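Side-chain contacts in halocarboxylic acid dehalogenase DehI (Pseudomonas putida, PDB 3BJX), which probably hydrolyses the carbon-halogen bond of 2-haloalkanoic acids as a group I haloacid dehalogenase of an all-helical fold: residues 84-89 with 240-245; 138-143 with 279-284. One frame throughout, in Å; residues are numbered along the deposited sequence.

Contact 1 (84-89 with 240-245). Unlike the reference sequence in segment 240-245: Arg244 (reference Pro).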
ATOM      1  N   ALA A  84     -19.169  -7.794   6.731  1.00  8.82           N
ATOM      2  CA  ALA A  84     -18.982  -6.370   7.051  1.00  8.55           C
ATOM      3  C   ALA A  84     -19.363  -6.062   8.492  1.00  9.60           C
ATOM      4  O   ALA A  84     -18.737  -5.227   9.113  1.00 11.55           O
ATOM      5  CB  ALA A  84     -19.796  -5.479   6.091  1.00  5.76           C
ATOM      6  N   ASP A  85     -20.404  -6.729   9.010  1.00 10.33           N
ATOM      7  CA  ASP A  85     -20.788  -6.638  10.411  1.00 12.61           C
ATOM      8  C   ASP A  85     -19.638  -7.016  11.348  1.00 14.10           C
ATOM      9  O   ASP A  85     -19.378  -6.285  12.311  1.00 12.88           O
ATOM     10  CB  ASP A  85     -22.031  -7.497  10.729  1.00 14.49           C
ATOM     11  CG  ASP A  85     -23.345  -6.903  10.184  1.00 15.90           C
ATOM     12  OD1 ASP A  85     -23.373  -5.739   9.744  1.00 16.54           O
ATOM     13  OD2 ASP A  85     -24.368  -7.612  10.206  1.00 15.96           O
ATOM     14  N   GLU A  86     -18.969  -8.147  11.065  1.00 14.75           N
ATOM     15  CA  GLU A  86     -17.830  -8.632  11.870  1.00 14.88           C
ATOM     16  C   GLU A  86     -16.675  -7.628  11.876  1.00 15.24           C
ATOM     17  O   GLU A  86     -16.185  -7.235  12.965  1.00 14.66           O
ATOM     18  CB  GLU A  86     -17.318 -10.000  11.374  1.00 15.49           C
ATOM     19  CG  GLU A  86     -15.940 -10.376  11.935  1.00 14.22           C
ATOM     20  CD  GLU A  86     -15.502 -11.814  11.672  1.00 15.35           C
ATOM     21  OE1 GLU A  86     -16.151 -12.524  10.890  1.00 14.39           O
ATOM     22  OE2 GLU A  86     -14.463 -12.234  12.256  1.00 17.11           O
ATOM     23  N   LEU A  87     -16.238  -7.234  10.670  1.00 13.61           N
ATOM     24  CA  LEU A  87     -15.181  -6.222  10.491  1.00 13.76           C
ATOM     25  C   LEU A  87     -15.506  -4.938  11.224  1.00 14.04           C
ATOM     26  O   LEU A  87     -14.646  -4.390  11.889  1.00 15.40           O
ATOM     27  CB  LEU A  87     -14.897  -5.919   9.014  1.00 11.84           C
ATOM     28  CG  LEU A  87     -14.332  -7.047   8.140  1.00 12.05           C
ATOM     29  CD1 LEU A  87     -14.504  -6.727   6.674  1.00 11.39           C
ATOM     30  CD2 LEU A  87     -12.849  -7.369   8.469  1.00 11.12           C
ATOM     31  N   ARG A  88     -16.746  -4.462  11.116  1.00 15.22           N
ATOM     32  CA  ARG A  88     -17.191  -3.290  11.896  1.00 15.04           C
ATOM     33  C   ARG A  88     -17.005  -3.443  13.397  1.00 15.02           C
ATOM     34  O   ARG A  88     -16.544  -2.524  14.072  1.00 16.38           O
ATOM     35  CB  ARG A  88     -18.657  -2.954  11.607  1.00 15.66           C
ATOM     36  CG  ARG A  88     -19.066  -1.583  12.169  1.00 15.02           C
ATOM     37  CD  ARG A  88     -20.465  -1.197  11.752  1.00 16.02           C
ATOM     38  NE  ARG A  88     -20.705  -1.364  10.326  1.00 13.94           N
ATOM     39  CZ  ARG A  88     -21.438  -2.342   9.799  1.00 15.90           C
ATOM     40  NH1 ARG A  88     -22.008  -3.252  10.592  1.00 16.43           N
ATOM     41  NH2 ARG A  88     -21.592  -2.427   8.473  1.00 15.10           N
ATOM     42  N   GLU A  89     -17.386  -4.598  13.916  1.00 16.02           N
ATOM     43  CA  GLU A  89     -17.243  -4.911  15.333  1.00 18.83           C
ATOM     44  C   GLU A  89     -15.767  -4.997  15.791  1.00 17.18           C
ATOM     45  O   GLU A  89     -15.407  -4.476  16.843  1.00 18.84           O
ATOM     46  CB  GLU A  89     -17.921  -6.245  15.586  1.00 21.51           C
ATOM     47  CG  GLU A  89     -18.774  -6.289  16.771  1.00 27.05           C
ATOM     48  CD  GLU A  89     -18.885  -7.690  17.312  1.00 30.49           C
ATOM     49  OE1 GLU A  89     -18.703  -8.655  16.526  1.00 31.29           O
ATOM     50  OE2 GLU A  89     -19.132  -7.814  18.535  1.00 32.79           O
ATOM     51  N   VAL A 240      -7.313  -5.824   7.612  1.00 14.04           N
ATOM     52  CA  VAL A 240      -6.789  -6.191   6.284  1.00 13.95           C
ATOM     53  C   VAL A 240      -6.786  -7.717   6.083  1.00 15.50           C
ATOM     54  O   VAL A 240      -7.311  -8.221   5.090  1.00 17.22           O
ATOM     55  CB  VAL A 240      -5.340  -5.596   6.007  1.00 11.58           C
ATOM     56  CG1 VAL A 240      -4.802  -6.090   4.704  1.00  9.66           C
ATOM     57  CG2 VAL A 240      -5.337  -4.091   6.016  1.00  8.69           C
ATOM     58  N   THR A 241      -6.203  -8.426   7.047  1.00 17.25           N
ATOM     59  CA  THR A 241      -6.121  -9.891   7.063  1.00 17.72           C
ATOM     60  C   THR A 241      -7.503 -10.548   7.119  1.00 17.57           C
ATOM     61  O   THR A 241      -7.823 -11.388   6.289  1.00 17.83           O
ATOM     62  CB  THR A 241      -5.333 -10.376   8.276  1.00 18.23           C
ATOM     63  OG1 THR A 241      -4.037  -9.763   8.299  1.00 17.89           O
ATOM     64  CG2 THR A 241      -5.174 -11.865   8.226  1.00 19.59           C
ATOM     65  N   ARG A 242      -8.317 -10.158   8.096  1.00 17.45           N
ATOM     66  CA  ARG A 242      -9.658 -10.713   8.252  1.00 16.72           C
ATOM     67  C   ARG A 242     -10.528 -10.551   7.000  1.00 17.20           C
ATOM     68  O   ARG A 242     -11.126 -11.522   6.540  1.00 17.03           O
ATOM     69  CB  ARG A 242     -10.345 -10.128   9.486  1.00 16.80           C
ATOM     70  CG  ARG A 242     -11.713 -10.757   9.814  1.00 17.29           C
ATOM     71  CD  ARG A 242     -11.595 -12.269   9.911  1.00 17.45           C
ATOM     72  NE  ARG A 242     -12.884 -12.893  10.153  1.00 16.72           N
ATOM     73  CZ  ARG A 242     -13.222 -14.093   9.703  1.00 16.26           C
ATOM     74  NH1 ARG A 242     -12.361 -14.794   8.966  1.00 14.61           N
ATOM     75  NH2 ARG A 242     -14.421 -14.586   9.996  1.00 15.99           N
ATOM     76  N   ALA A 243     -10.579  -9.333   6.455  1.00 17.61           N
ATOM     77  CA  ALA A 243     -11.251  -9.051   5.181  1.00 16.26           C
ATOM     78  C   ALA A 243     -10.764  -9.936   4.029  1.00 17.20           C
ATOM     79  O   ALA A 243     -11.556 -10.320   3.180  1.00 17.39           O
ATOM     80  CB  ALA A 243     -11.107  -7.580   4.819  1.00 16.27           C
ATOM     81  N   ARG A 244      -9.463 -10.246   4.018  1.00 18.69           N
ATOM     82  CA  ARG A 244      -8.812 -11.157   3.047  1.00 19.00           C
ATOM     83  C   ARG A 244      -9.425 -12.549   3.148  1.00 17.87           C
ATOM     84  O   ARG A 244      -9.780 -13.127   2.148  1.00 17.88           O
ATOM     85  CB  ARG A 244      -7.275 -11.165   3.251  1.00 18.06           C
ATOM     86  CG  ARG A 244      -6.414 -12.029   2.291  1.00 19.49           C
ATOM     87  CD  ARG A 244      -4.901 -11.631   2.371  1.00 22.23           C
ATOM     88  NE  ARG A 244      -4.505 -10.581   1.377  1.00 26.47           N
ATOM     89  CZ  ARG A 244      -3.684  -9.539   1.581  1.00 23.98           C
ATOM     90  NH1 ARG A 244      -3.128  -9.317   2.771  1.00 23.84           N
ATOM     91  NH2 ARG A 244      -3.434  -8.709   0.577  1.00 22.93           N
ATOM     92  N   GLU A 245      -9.580 -13.058   4.369  1.00 18.57           N
ATOM     93  CA  GLU A 245     -10.190 -14.365   4.599  1.00 19.17           C
ATOM     94  C   GLU A 245     -11.668 -14.337   4.244  1.00 19.13           C
ATOM     95  O   GLU A 245     -12.186 -15.276   3.617  1.00 19.72           O
ATOM     96  CB  GLU A 245     -10.039 -14.808   6.056  1.00 19.07           C
ATOM     97  CG  GLU A 245      -8.593 -14.908   6.534  1.00 20.90           C
ATOM     98  CD  GLU A 245      -8.482 -14.995   8.026  1.00 20.34           C
ATOM     99  OE1 GLU A 245      -9.468 -14.700   8.717  1.00 22.25           O
ATOM    100  OE2 GLU A 245      -7.412 -15.352   8.520  1.00 21.90           O
TER
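Glu86 and Arg242 both set CG anti to the backbone N (chi1 -174° in Arg242); from there Glu86 runs on extended while Arg242 bends at chi2 (53°), and the straight glutamate and the bent arginine meet crossing at about a right angle. The guanidinium takes the carboxylate side-on through NE and NH2, one nitrogen to each oxygen: Arg242 NH2 to Glu86 OE1 is 2.8 Å, and Arg242 NE to Glu86 OE2 is 2.7 Å. The two planes stand 56° apart, which makes this two-bond salt bridge twisted: OE1 is met on its syn side, but OE2 from above the carboxylate plane. The third nitrogen, Arg242 NH1, reaches Glu245 OE1 at 2.9 Å within its own helix; three bonds would restrict rotation of the guanidinium. Glu86, Arg242 and Glu245 thus form a salt-bridge network between helices 78-90 and 230-248, and Arg90 is a second cationic partner of Glu86 OE2. Beside the salt bridge, buried Leu87 places CD2 3.6 Å from Ala243 N and 3.8 Å from Arg242 CG, and CD1 4.0 Å from Ala243 CB. The helix segments run nearly antiparallel with axes 10.5 Å apart. Leu246, farther along helix 230-248, extends the packing against Glu86 and Leu87, while helix 112-143 adjoins both helices, touching Ala84 through Lys131 and Ala243 through Leu133 and Thr137.

Contact 2 (138-143 with 279-284); sequences ALSESM and MYQRFI
Ser140 and Gln281 carry the contact through one hydrogen bond, in which Ser140 OG donates to Gln281 OE1 at 2.8 Å. The hydroxyl does not use a lone-pair direction of the amide: it sits 64° out of the carbonyl plane, with a C=O...donor angle of 114°, and therefore approaches over the face of the amide. The pair also marks the closest backbone approach, with Ser140 CA and Gln281 CA 7.8 Å apart. Gln281 spans that gap because its chain is extended beyond CG (chi2 -177°), and both side chains leave their helices toward one another.

Van der Waals contact accompanies the bond. Ser140 CB lies 3.7 Å from Gln281 CD and 4.0 Å from Gln281 CG, so the serine methylene packs along the end of the glutamine. Only 95 Å² is buried between the segments, which makes this a local polar link rather than a broad interface.

Among the charged groups, Glu141 comes no nearer than 4.4 Å, from its OE1 to Gln281 NE2, and its carboxylate is instead bound by Arg146, Arg244 and Arg248. A sulfate ion, probably from the crystallisation liquor, lies about 5 Å from its side chain.

All three touching residues are buried. Helix 112-143 also meets helix 267-299 through Ile136 and Thr137, which touch Gln281, and through Leu277, which touches Ser140; helix 63-71 also packs against Leu139 and Met143, the latter a selenomethionine.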
ATOM      1  N   ALA A 138     -11.855  -7.935  -2.436  1.00 13.15           N
ATOM      2  CA  ALA A 138     -12.203  -8.894  -3.514  1.00 12.25           C
ATOM      3  C   ALA A 138     -11.487  -8.522  -4.814  1.00 12.37           C
ATOM      4  O   ALA A 138     -10.886  -9.375  -5.487  1.00 13.14           O
ATOM      5  CB  ALA A 138     -13.707  -8.974  -3.740  1.00 14.01           C
ATOM      6  N   LEU A 139     -11.521  -7.229  -5.129  1.00 11.74           N
ATOM      7  CA  LEU A 139     -10.801  -6.668  -6.264  1.00 11.67           C
ATOM      8  C   LEU A 139      -9.277  -6.810  -6.188  1.00 13.45           C
ATOM      9  O   LEU A 139      -8.674  -7.124  -7.181  1.00 15.29           O
ATOM     10  CB  LEU A 139     -11.187  -5.201  -6.470  1.00 10.37           C
ATOM     11  CG  LEU A 139     -12.644  -4.784  -6.747  1.00  9.28           C
ATOM     12  CD1 LEU A 139     -12.686  -3.364  -7.251  1.00  7.49           C
ATOM     13  CD2 LEU A 139     -13.369  -5.712  -7.707  1.00  7.46           C
ATOM     14  N   SER A 140      -8.661  -6.567  -5.026  1.00 15.61           N
ATOM     15  CA  SER A 140      -7.214  -6.555  -4.933  1.00 16.16           C
ATOM     16  C   SER A 140      -6.688  -7.970  -5.017  1.00 18.21           C
ATOM     17  O   SER A 140      -5.698  -8.249  -5.713  1.00 17.46           O
ATOM     18  CB  SER A 140      -6.752  -5.911  -3.631  1.00 17.17           C
ATOM     19  OG  SER A 140      -5.334  -5.989  -3.506  1.00 17.27           O
ATOM     20  N   GLU A 141      -7.372  -8.869  -4.316  1.00 18.79           N
ATOM     21  CA  GLU A 141      -6.967 -10.263  -4.250  1.00 18.91           C
ATOM     22  C   GLU A 141      -6.983 -10.964  -5.620  1.00 17.58           C
ATOM     23  O   GLU A 141      -6.036 -11.684  -5.977  1.00 15.22           O
ATOM     24  CB  GLU A 141      -7.864 -10.962  -3.226  1.00 21.98           C
ATOM     25  CG  GLU A 141      -7.210 -12.020  -2.363  1.00 24.02           C
ATOM     26  CD  GLU A 141      -5.889 -11.617  -1.740  1.00 24.67           C
ATOM     27  OE1 GLU A 141      -5.703 -10.453  -1.340  1.00 25.63           O
ATOM     28  OE2 GLU A 141      -5.029 -12.505  -1.626  1.00 24.66           O
ATOM     29  N   SER A 142      -8.043 -10.737  -6.400  1.00 18.99           N
ATOM     30  CA  SER A 142      -8.159 -11.315  -7.741  1.00 18.24           C
ATOM     31  C   SER A 142      -7.211 -10.640  -8.747  1.00 20.49           C
ATOM     32  O   SER A 142      -6.606 -11.306  -9.609  1.00 17.87           O
ATOM     33  CB  SER A 142      -9.610 -11.300  -8.234  1.00 17.55           C
ATOM     34  OG  SER A 142     -10.166  -9.995  -8.193  1.00 18.81           O
HETATM   35  N   MSE A 143      -7.081  -9.319  -8.627  1.00 23.00           N
HETATM   36  CA  MSE A 143      -6.054  -8.566  -9.344  1.00 26.13           C
HETATM   37  C   MSE A 143      -4.690  -9.227  -9.203  1.00 24.93           C
HETATM   38  O   MSE A 143      -3.920  -9.281 -10.153  1.00 25.63           O
HETATM   39  CB  MSE A 143      -5.981  -7.136  -8.813  1.00 31.40           C
HETATM   40  CG  MSE A 143      -4.965  -6.250  -9.500  1.00 37.43           C
HETATM   41 SE   MSE A 143      -5.235  -6.191 -11.447  1.00 46.37          SE
HETATM   42  CE  MSE A 143      -7.147  -5.757 -11.473  1.00 43.80           C
HETATM   43  N   MSE A 279      -2.936  -0.311  -1.792  1.00 19.00           N
HETATM   44  CA  MSE A 279      -3.085   0.882  -0.971  1.00 22.83           C
HETATM   45  C   MSE A 279      -4.470   1.082  -0.339  1.00 18.04           C
HETATM   46  O   MSE A 279      -4.575   1.508   0.807  1.00 17.39           O
HETATM   47  CB  MSE A 279      -2.745   2.101  -1.820  1.00 24.84           C
HETATM   48  CG  MSE A 279      -2.720   3.379  -1.046  1.00 28.32           C
HETATM   49 SE   MSE A 279      -1.914   4.775  -2.102  1.00 34.32          SE
HETATM   50  CE  MSE A 279      -3.324   5.022  -3.483  1.00 30.70           C
ATOM     51  N   TYR A 280      -5.530   0.826  -1.099  1.00 17.48           N
ATOM     52  CA  TYR A 280      -6.876   1.056  -0.577  1.00 16.54           C
ATOM     53  C   TYR A 280      -7.361  -0.003   0.428  1.00 14.96           C
ATOM     54  O   TYR A 280      -8.183   0.305   1.266  1.00 14.25           O
ATOM     55  CB  TYR A 280      -7.915   1.374  -1.677  1.00 16.75           C
ATOM     56  CG  TYR A 280      -7.953   2.844  -2.045  1.00 16.26           C
ATOM     57  CD1 TYR A 280      -8.525   3.794  -1.184  1.00 15.61           C
ATOM     58  CD2 TYR A 280      -7.398   3.292  -3.244  1.00 16.09           C
ATOM     59  CE1 TYR A 280      -8.531   5.150  -1.519  1.00 15.43           C
ATOM     60  CE2 TYR A 280      -7.411   4.637  -3.589  1.00 15.69           C
ATOM     61  CZ  TYR A 280      -7.970   5.553  -2.727  1.00 16.50           C
ATOM     62  OH  TYR A 280      -7.979   6.879  -3.101  1.00 17.60           O
ATOM     63  N   GLN A 281      -6.833  -1.228   0.376  1.00 14.11           N
ATOM     64  CA  GLN A 281      -7.047  -2.186   1.488  1.00 11.88           C
ATOM     65  C   GLN A 281      -6.680  -1.558   2.836  1.00 12.43           C
ATOM     66  O   GLN A 281      -7.462  -1.606   3.783  1.00 13.01           O
ATOM     67  CB  GLN A 281      -6.248  -3.473   1.287  1.00  9.91           C
ATOM     68  CG  GLN A 281      -6.567  -4.246   0.025  1.00  7.97           C
ATOM     69  CD  GLN A 281      -5.792  -5.529  -0.075  1.00  7.80           C
ATOM     70  OE1 GLN A 281      -4.778  -5.621  -0.780  1.00 10.05           O
ATOM     71  NE2 GLN A 281      -6.256  -6.536   0.615  1.00  6.22           N
ATOM     72  N   ARG A 282      -5.495  -0.947   2.900  1.00 12.80           N
ATOM     73  CA  ARG A 282      -4.969  -0.372   4.141  1.00 13.24           C
ATOM     74  C   ARG A 282      -5.642   0.950   4.476  1.00 13.37           C
ATOM     75  O   ARG A 282      -5.848   1.261   5.651  1.00 14.58           O
ATOM     76  CB  ARG A 282      -3.449  -0.164   4.050  1.00 12.20           C
ATOM     77  CG  ARG A 282      -2.615  -1.399   4.213  1.00 10.67           C
ATOM     78  CD  ARG A 282      -2.559  -2.246   2.955  1.00 11.02           C
ATOM     79  NE  ARG A 282      -1.768  -3.449   3.182  1.00  9.69           N
ATOM     80  CZ  ARG A 282      -1.756  -4.503   2.380  1.00  9.44           C
ATOM     81  NH1 ARG A 282      -2.450  -4.491   1.244  1.00  8.37           N
ATOM     82  NH2 ARG A 282      -1.008  -5.557   2.697  1.00  8.71           N
ATOM     83  N   PHE A 283      -5.985   1.713   3.442  1.00 13.62           N
ATOM     84  CA  PHE A 283      -6.595   3.027   3.600  1.00 13.15           C
ATOM     85  C   PHE A 283      -7.962   2.893   4.239  1.00 12.86           C
ATOM     86  O   PHE A 283      -8.246   3.556   5.261  1.00 10.54           O
ATOM     87  CB  PHE A 283      -6.654   3.763   2.251  1.00 12.85           C
ATOM     88  CG  PHE A 283      -7.295   5.142   2.315  1.00 12.55           C
ATOM     89  CD1 PHE A 283      -6.510   6.285   2.335  1.00 12.42           C
ATOM     90  CD2 PHE A 283      -8.678   5.290   2.342  1.00 13.45           C
ATOM     91  CE1 PHE A 283      -7.074   7.549   2.389  1.00 11.64           C
ATOM     92  CE2 PHE A 283      -9.265   6.556   2.394  1.00 12.58           C
ATOM     93  CZ  PHE A 283      -8.456   7.683   2.423  1.00 12.14           C
ATOM     94  N   ILE A 284      -8.794   2.025   3.644  1.00 14.45           N
ATOM     95  CA  ILE A 284     -10.145   1.736   4.142  1.00 12.95           C
ATOM     96  C   ILE A 284     -10.092   1.139   5.539  1.00 13.38           C
ATOM     97  O   ILE A 284     -10.824   1.589   6.427  1.00 14.42           O
ATOM     98  CB  ILE A 284     -10.929   0.743   3.265  1.00 13.81           C
ATOM     99  CG1 ILE A 284     -10.841   1.086   1.774  1.00 14.10           C
ATOM    100  CG2 ILE A 284     -12.399   0.648   3.768  1.00 13.96           C
ATOM    101  CD1 ILE A 284     -11.720   2.171   1.322  1.00 15.22           C
TER

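From the N terminus the chain passes 84-89, then 138-143, then 240-245 and finally 279-284. Contact 1 closes a loop of 150 intervening residues and contact 2 one of 135; contact 2 opens inside the loop of contact 1 and closes after it, at 279-284, so the loops cross rather than nest. Their centres are 13 Å apart, and they touch directly: Arg244 NE of 240-245 forms a salt bridge with Glu141 OE1 of 138-143 at 3.0 Å, and Val240 CG2 packs 4.0 Å from Gln281 O. Helix 230-248 is thus joined to helices 78-90, 112-143 and 267-299, linking early and late parts of this all-helical chain.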